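Local structure of FACT complex subunit SPT16 (Ashbya gossypii, 6A8M) at residues S32-L37 with T63-V68; Q186-G191 with Y298-S303; N252-A257 with C291-K296. The protein forms part of the FACT histone chaperone, which probably reorganises nucleosomes during transcription, replication and repair, and is represented here by its N-terminal, peptidase-like region. One frame throughout, in Å; residues are numbered along the deposited sequence.

Interaction 1 (S32-L37 with T63-V68); sequences SLVFIL and TTLIAV
Phe35 O is gripped by two donors: Ile66 N reaches Phe35 O at 2.9 Å, and a water donates to Phe35 O at 2.7 Å. The same water donates to Thr64 O at 2.9 Å, and Leu37 N gives Thr64 O its second bond at 2.8 Å, so one water ties together carbonyls from both strands. Paired backbone bonds join Leu33 with Val68, Phe35 with Ile66 and Leu37 with Thr64, and the strands run antiparallel, 171° between their directions. Where strand 64-68 begins, Thr63 and Thr64 both face Leu37, a G1 beta bulge in which Thr63 takes a positive phi of 53°. On the face carrying Val34, Ile36, Leu65 and Ala67, Leu65 CG stands anti to its backbone N (chi1 -177°), which places it near Val34 CG1. Leu65 CD1 lies 4.0 Å from Ile36 CG1, the two side chains pointing the same way, and Leu65 CD1 also meets Val34 CG1 at 4.1 Å. An alanine at Leu65 would probably leave Val34 CG1 and Ile36 CG1 without their shared methyl partner and open a gap beneath helix 113-128. These are two inner strands of the N-terminal lobe's mixed sheet, flanked by strands 131-134 and 72-77; helix 48-57 packs on Phe35, Leu37 and Ile66, while helices 113-128 and 143-158 cover the other face.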
# COMPACT_ATOMS: atom_id res chain seq x y z
N SER A 32 4.99 2.02 25.94
CA SER A 32 3.98 1.02 25.61
C SER A 32 3.26 1.53 24.37
O SER A 32 3.39 2.69 24.00
CB SER A 32 2.99 0.80 26.75
OG SER A 32 2.25 1.98 27.07
N LEU A 33 2.49 0.64 23.73
CA LEU A 33 1.72 0.95 22.54
C LEU A 33 0.27 0.57 22.80
O LEU A 33 0.01 -0.45 23.44
CB LEU A 33 2.22 0.17 21.33
CG LEU A 33 3.70 0.27 20.97
CD1 LEU A 33 4.01 -0.56 19.75
CD2 LEU A 33 4.07 1.75 20.75
N VAL A 34 -0.67 1.38 22.30
CA VAL A 34 -2.09 1.02 22.32
C VAL A 34 -2.71 1.29 20.95
O VAL A 34 -2.65 2.42 20.45
CB VAL A 34 -2.87 1.78 23.41
CG1 VAL A 34 -4.31 1.29 23.42
CG2 VAL A 34 -2.23 1.59 24.81
N PHE A 35 -3.34 0.26 20.37
CA PHE A 35 -4.03 0.35 19.09
C PHE A 35 -5.47 -0.11 19.28
O PHE A 35 -5.70 -1.19 19.84
CB PHE A 35 -3.35 -0.50 18.02
CG PHE A 35 -1.90 -0.16 17.83
CD1 PHE A 35 -1.55 0.91 17.03
CD2 PHE A 35 -0.90 -0.88 18.46
CE1 PHE A 35 -0.22 1.26 16.85
CE2 PHE A 35 0.44 -0.53 18.29
CZ PHE A 35 0.78 0.54 17.49
N ILE A 36 -6.43 0.68 18.81
CA ILE A 36 -7.85 0.40 19.04
C ILE A 36 -8.55 0.39 17.70
O ILE A 36 -8.59 1.42 17.01
CB ILE A 36 -8.51 1.43 19.98
CG1 ILE A 36 -7.58 1.79 21.15
CG2 ILE A 36 -9.84 0.88 20.50
CD1 ILE A 36 -6.67 2.96 20.85
N LEU A 37 -9.14 -0.75 17.35
CA LEU A 37 -9.88 -0.87 16.11
C LEU A 37 -11.36 -0.89 16.46
O LEU A 37 -11.80 -1.73 17.25
CB LEU A 37 -9.47 -2.14 15.35
CG LEU A 37 -9.46 -1.96 13.82
CD1 LEU A 37 -8.61 -3.00 13.18
CD2 LEU A 37 -10.89 -1.96 13.24
N THR A 63 -13.52 -4.08 16.51
CA THR A 63 -13.91 -3.98 17.91
C THR A 63 -12.90 -4.68 18.82
O THR A 63 -13.25 -5.56 19.62
CB THR A 63 -15.32 -4.55 18.09
OG1 THR A 63 -16.16 -4.03 17.05
CG2 THR A 63 -15.89 -4.15 19.41
N THR A 64 -11.63 -4.33 18.66
CA THR A 64 -10.52 -5.04 19.28
C THR A 64 -9.46 -4.04 19.68
O THR A 64 -9.16 -3.11 18.93
CB THR A 64 -9.91 -6.06 18.30
OG1 THR A 64 -10.86 -7.09 18.05
CG2 THR A 64 -8.63 -6.68 18.86
N LEU A 65 -8.90 -4.22 20.87
CA LEU A 65 -7.79 -3.42 21.34
C LEU A 65 -6.56 -4.32 21.49
O LEU A 65 -6.64 -5.43 22.01
CB LEU A 65 -8.13 -2.76 22.68
CG LEU A 65 -7.08 -1.82 23.27
CD1 LEU A 65 -7.76 -0.79 24.17
CD2 LEU A 65 -6.03 -2.58 24.05
N ILE A 66 -5.41 -3.81 21.05
CA ILE A 66 -4.14 -4.48 21.22
C ILE A 66 -3.19 -3.49 21.87
O ILE A 66 -2.97 -2.40 21.34
CB ILE A 66 -3.56 -4.97 19.88
CG1 ILE A 66 -4.55 -5.88 19.15
CG2 ILE A 66 -2.17 -5.62 20.10
CD1 ILE A 66 -4.12 -6.26 17.71
N ALA A 67 -2.62 -3.86 23.01
CA ALA A 67 -1.61 -3.04 23.66
C ALA A 67 -0.34 -3.85 23.83
O ALA A 67 -0.40 -5.05 24.13
CB ALA A 67 -2.09 -2.54 25.02
N VAL A 68 0.81 -3.20 23.63
CA VAL A 68 2.10 -3.89 23.60
C VAL A 68 3.01 -3.29 24.66
O VAL A 68 3.06 -2.06 24.82
CB VAL A 68 2.78 -3.81 22.22
CG1 VAL A 68 3.97 -4.73 22.20
CG2 VAL A 68 1.78 -4.21 21.08
O HOH W 1 -6.47 -2.99 17.93

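Interaction 2 (Q186-G191 with Y298-S303); sequences QVSSRG and YCSNIS
Ser188 and Ser300 meet hydroxyl to hydroxyl, with Ser188 OG hydrogen-bonded to Ser300 OG at 2.7 Å; either could be the donor. The two side chains start out toward each other from helix and strand. The position of Ser188 OG anti to its own backbone N (chi1 178°) brings it to both Ser300 OG and Tyr298 O, the latter at 3.0 Å. Ile293 O lies nearer still, 2.7 Å from Ser188 OG, and which neighbour the Ser188 proton serves is not settled. Ser300 OG has a further hydrogen-bond partner in Ser192 OG, one turn along the same helix, which gives the buried hydroxyl a cluster of polar neighbours. Beside this knot Ser189 OG comes within 3.2 Å of Ser300 CB, while its hydrogen bond goes back to Leu185 O in the preceding turn.

This tight part is small, the segments burying only 163 Å² between them, and contact with residues 186-191 thins out beyond it. The Tyr298 ring turns away to place its OH on Glu181 and packs on Leu185, an earlier turn of the helix, Tyr298 CB staying 5.1 Å from Ser188 CB. Ile302 starts toward the helix, but Ile302 CG2 stays 6.1 Å from Ser189 O, packing instead on Ser192, Asp193 and Met196. On the partly exposed side of the helix, Gln186 and Arg190 point away from the strand, and Arg190 NH1 forms a salt bridge with Glu238. Helix 179-208 packed on this sheet is part of the pita-bread fold expected of the M24 peptidase family, to which SPT16 belongs.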
# COMPACT_ATOMS: atom_id res chain seq x y z
N GLN A 186 3.80 -10.71 -5.60
CA GLN A 186 3.89 -11.16 -6.99
C GLN A 186 2.51 -11.56 -7.52
O GLN A 186 2.19 -11.30 -8.69
CB GLN A 186 4.89 -12.31 -7.13
CG GLN A 186 5.00 -12.84 -8.57
CD GLN A 186 5.61 -11.84 -9.55
OE1 GLN A 186 6.82 -11.86 -9.81
NE2 GLN A 186 4.75 -10.99 -10.15
N VAL A 187 1.69 -12.21 -6.69
CA VAL A 187 0.34 -12.55 -7.13
C VAL A 187 -0.42 -11.28 -7.45
O VAL A 187 -1.02 -11.14 -8.53
CB VAL A 187 -0.40 -13.37 -6.06
CG1 VAL A 187 -1.85 -13.59 -6.46
CG2 VAL A 187 0.28 -14.73 -5.84
N SER A 188 -0.39 -10.32 -6.52
CA SER A 188 -1.07 -9.04 -6.72
C SER A 188 -0.61 -8.37 -8.01
O SER A 188 -1.43 -7.87 -8.79
CB SER A 188 -0.78 -8.14 -5.53
OG SER A 188 -1.39 -6.88 -5.73
N SER A 189 0.71 -8.32 -8.23
CA SER A 189 1.26 -7.66 -9.40
C SER A 189 0.81 -8.34 -10.69
O SER A 189 0.49 -7.67 -11.68
CB SER A 189 2.79 -7.63 -9.34
OG SER A 189 3.25 -6.78 -8.28
N ARG A 190 0.76 -9.68 -10.69
CA ARG A 190 0.26 -10.35 -11.89
C ARG A 190 -1.21 -10.04 -12.09
O ARG A 190 -1.66 -9.85 -13.22
CB ARG A 190 0.50 -11.85 -11.81
CG ARG A 190 0.11 -12.59 -13.12
CD ARG A 190 1.10 -12.28 -14.22
NE ARG A 190 2.41 -12.86 -13.90
CZ ARG A 190 2.73 -14.15 -14.05
NH1 ARG A 190 1.84 -15.02 -14.51
NH2 ARG A 190 3.95 -14.57 -13.72
N GLY A 191 -1.97 -9.91 -11.00
CA GLY A 191 -3.33 -9.41 -11.12
C GLY A 191 -3.39 -8.03 -11.76
O GLY A 191 -4.19 -7.78 -12.66
N TYR A 298 -1.89 -7.27 0.10
CA TYR A 298 -0.62 -6.74 -0.42
C TYR A 298 -0.86 -6.01 -1.74
O TYR A 298 -1.32 -6.61 -2.70
CB TYR A 298 0.41 -7.88 -0.55
CG TYR A 298 0.87 -8.22 0.84
CD1 TYR A 298 0.19 -9.18 1.60
CD2 TYR A 298 1.92 -7.54 1.42
CE1 TYR A 298 0.57 -9.41 2.92
CE2 TYR A 298 2.33 -7.82 2.72
CZ TYR A 298 1.64 -8.73 3.46
OH TYR A 298 2.01 -8.93 4.76
N CYS A 299 -0.53 -4.71 -1.76
CA CYS A 299 -0.77 -3.83 -2.90
C CYS A 299 0.31 -3.93 -3.97
O CYS A 299 1.50 -4.09 -3.68
CB CYS A 299 -0.84 -2.37 -2.46
SG CYS A 299 -2.15 -2.03 -1.27
N SER A 300 -0.12 -3.76 -5.22
CA SER A 300 0.74 -3.56 -6.38
C SER A 300 0.17 -2.42 -7.21
O SER A 300 -0.95 -1.94 -6.98
CB SER A 300 0.88 -4.84 -7.23
OG SER A 300 -0.40 -5.26 -7.70
N ASN A 301 0.96 -1.96 -8.18
CA ASN A 301 0.59 -0.80 -8.98
C ASN A 301 1.22 -0.95 -10.35
O ASN A 301 2.34 -1.45 -10.46
CB ASN A 301 1.08 0.52 -8.33
CG ASN A 301 0.50 1.72 -9.02
OD1 ASN A 301 -0.71 1.79 -9.19
ND2 ASN A 301 1.36 2.65 -9.48
N ILE A 302 0.50 -0.52 -11.38
CA ILE A 302 1.04 -0.46 -12.74
C ILE A 302 0.41 0.75 -13.42
O ILE A 302 -0.79 0.99 -13.28
CB ILE A 302 0.77 -1.75 -13.55
CG1 ILE A 302 1.50 -1.69 -14.91
CG2 ILE A 302 -0.75 -2.05 -13.71
CD1 ILE A 302 1.47 -3.03 -15.70
N SER A 303 1.23 1.52 -14.14
CA SER A 303 0.73 2.63 -14.94
C SER A 303 1.35 2.54 -16.31
O SER A 303 2.54 2.26 -16.45
CB SER A 303 1.06 4.01 -14.33
OG SER A 303 0.36 4.23 -13.12

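Interaction 3 (N252-A257 with C291-K296); sequences NYLDWA and CGIRYK
The rings of Trp256, Tyr253 and Tyr295 and the Arg294 guanidinium are flat groups that touch across this contact. Over one face of the indole lies Ile293 CD1, a CH-pi contact 4.1 Å from the centroid of the Trp256 six-membered ring. At the ring edge, in plane, Gly292 O approaches Trp256 CE3 to 3.3 Å; Phe195 meets the indole edge-to-face. Leu254 CD1 and Tyr253 CB touch the Tyr295 ring at CD1 and CE1. The Arg294 guanidinium has Trp256 O over one face, with NH1 3.0 Å from Trp256 O, but the angle is too poor for a hydrogen bond. Its charge is met instead by a salt bridge, Asp255 OD2 to Arg294 NH2 at 3.1 Å, the side chains side by side and the carboxylate and guanidinium planes 79° apart. Arg294 CG, anti to its carbonyl carbon (chi1 -58°), packs on Ala257. Leu254 CD1 presses on Ile293 CG2 at 3.5 Å, tighter than usual van der Waals contact. Lys296 CG packs on Tyr253 CB at 3.6 Å, while Lys296 NZ bonds to Glu247 and Tyr184.

Asp255 and Arg294 exchange both backbone bonds, with Arg294 N to Asp255 O at 2.8 Å, and Ala257 N reaches Gly292 O at 2.7 Å from above the carbonyl plane. With axes 152° apart, strand 254-256 pairs antiparallel with the C-terminal end of strand 285-295 in the mixed sheet of the M24-type, pita-bread domain.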
# COMPACT_ATOMS: atom_id res chain seq x y z
N ASN A 252 -11.35 -14.88 -3.29
CA ASN A 252 -11.95 -14.06 -2.26
C ASN A 252 -10.98 -13.06 -1.64
O ASN A 252 -11.43 -12.16 -0.93
CB ASN A 252 -12.53 -14.93 -1.14
CG ASN A 252 -13.79 -15.65 -1.56
OD1 ASN A 252 -14.49 -15.23 -2.47
ND2 ASN A 252 -14.08 -16.77 -0.89
N TYR A 253 -9.68 -13.19 -1.89
CA TYR A 253 -8.69 -12.27 -1.34
C TYR A 253 -8.12 -11.32 -2.38
O TYR A 253 -7.11 -10.66 -2.10
CB TYR A 253 -7.56 -13.04 -0.68
CG TYR A 253 -7.98 -13.82 0.54
CD1 TYR A 253 -8.04 -13.21 1.78
CD2 TYR A 253 -8.28 -15.17 0.46
CE1 TYR A 253 -8.41 -13.92 2.91
CE2 TYR A 253 -8.65 -15.89 1.57
CZ TYR A 253 -8.72 -15.27 2.80
OH TYR A 253 -9.09 -15.99 3.91
N LEU A 254 -8.69 -11.26 -3.58
CA LEU A 254 -8.28 -10.30 -4.60
C LEU A 254 -9.23 -9.11 -4.58
O LEU A 254 -10.46 -9.29 -4.55
CB LEU A 254 -8.26 -10.96 -5.98
CG LEU A 254 -7.50 -10.17 -7.04
CD1 LEU A 254 -6.03 -10.49 -6.95
CD2 LEU A 254 -8.06 -10.48 -8.44
N ASP A 255 -8.68 -7.89 -4.60
CA ASP A 255 -9.49 -6.68 -4.62
C ASP A 255 -8.70 -5.57 -5.33
O ASP A 255 -7.53 -5.73 -5.67
CB ASP A 255 -9.87 -6.28 -3.18
CG ASP A 255 -11.07 -5.33 -3.10
OD1 ASP A 255 -11.66 -4.98 -4.15
OD2 ASP A 255 -11.42 -4.94 -1.97
N TRP A 256 -9.34 -4.43 -5.54
CA TRP A 256 -8.63 -3.26 -6.02
C TRP A 256 -7.88 -2.58 -4.88
O TRP A 256 -8.39 -2.49 -3.76
CB TRP A 256 -9.59 -2.25 -6.65
CG TRP A 256 -10.16 -2.67 -7.95
CD1 TRP A 256 -11.45 -3.05 -8.22
CD2 TRP A 256 -9.45 -2.77 -9.20
NE1 TRP A 256 -11.58 -3.36 -9.54
CE2 TRP A 256 -10.37 -3.21 -10.17
CE3 TRP A 256 -8.13 -2.53 -9.59
CZ2 TRP A 256 -10.02 -3.42 -11.50
CZ3 TRP A 256 -7.78 -2.75 -10.90
CH2 TRP A 256 -8.72 -3.17 -11.85
N ALA A 257 -6.69 -2.05 -5.18
CA ALA A 257 -6.02 -1.16 -4.23
C ALA A 257 -6.59 0.25 -4.26
O ALA A 257 -6.49 0.99 -3.26
CB ALA A 257 -4.52 -1.11 -4.50
N CYS A 291 -3.69 1.06 -12.74
CA CYS A 291 -4.53 0.25 -11.89
C CYS A 291 -3.64 -0.48 -10.91
O CYS A 291 -2.44 -0.66 -11.13
CB CYS A 291 -5.42 -0.69 -12.69
SG CYS A 291 -4.57 -1.95 -13.57
N GLY A 292 -4.24 -0.84 -9.79
CA GLY A 292 -3.49 -1.46 -8.72
C GLY A 292 -4.37 -2.43 -7.97
O GLY A 292 -5.51 -2.10 -7.65
N ILE A 293 -3.83 -3.60 -7.66
CA ILE A 293 -4.58 -4.72 -7.11
C ILE A 293 -4.04 -4.99 -5.71
O ILE A 293 -2.91 -4.64 -5.38
CB ILE A 293 -4.42 -5.95 -8.03
CG1 ILE A 293 -5.27 -5.75 -9.29
CG2 ILE A 293 -4.73 -7.27 -7.33
CD1 ILE A 293 -6.75 -5.96 -9.05
N ARG A 294 -4.89 -5.59 -4.86
CA ARG A 294 -4.44 -6.16 -3.60
C ARG A 294 -4.70 -7.66 -3.64
O ARG A 294 -5.76 -8.11 -4.08
CB ARG A 294 -5.17 -5.55 -2.37
CG ARG A 294 -5.05 -4.04 -2.19
CD ARG A 294 -5.52 -3.61 -0.78
NE ARG A 294 -6.83 -4.18 -0.44
CZ ARG A 294 -7.98 -3.51 -0.44
NH1 ARG A 294 -8.02 -2.22 -0.75
NH2 ARG A 294 -9.10 -4.15 -0.12
N TYR A 295 -3.72 -8.43 -3.19
CA TYR A 295 -3.94 -9.85 -2.94
C TYR A 295 -3.55 -10.15 -1.51
O TYR A 295 -2.39 -9.93 -1.12
CB TYR A 295 -3.17 -10.75 -3.89
CG TYR A 295 -3.52 -12.17 -3.62
CD1 TYR A 295 -4.81 -12.64 -3.90
CD2 TYR A 295 -2.61 -13.05 -3.08
CE1 TYR A 295 -5.14 -13.97 -3.63
CE2 TYR A 295 -2.94 -14.37 -2.82
CZ TYR A 295 -4.21 -14.82 -3.09
OH TYR A 295 -4.54 -16.13 -2.84
N LYS A 296 -4.48 -10.71 -0.75
CA LYS A 296 -4.32 -10.89 0.70
C LYS A 296 -3.71 -9.65 1.34
O LYS A 296 -2.80 -9.73 2.18
CB LYS A 296 -3.48 -12.13 1.00
CG LYS A 296 -4.22 -13.40 0.63
CD LYS A 296 -3.45 -14.67 1.04
CE LYS A 296 -3.68 -15.01 2.50
NZ LYS A 296 -3.38 -16.47 2.76

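Interactions 2 and 3 form one continuous unit, their centres 8 Å apart. Strands 285-295 and 298-308, successive in the chain, are joined by Ser300 N to Ile293 O and Ile302 N to Cys291 O, each 2.9 Å and probably hydrogen-bonded. Helix 179-208 rests on both strands: Ser188 OG, which carries interaction 2, lies 2.7 Å from Ile293 O of interaction 3. Along the chain, interaction 3 is nested inside the loop closed by interaction 2. Interaction 1 belongs to the separate N-terminal lobe, its centre 30 Å from that of interaction 2 and 26 Å from that of interaction 3. The lobes still meet near interaction 3, where Tyr46 OH bonds to Ala257 O and Tyr59 OH to Tyr253 OH.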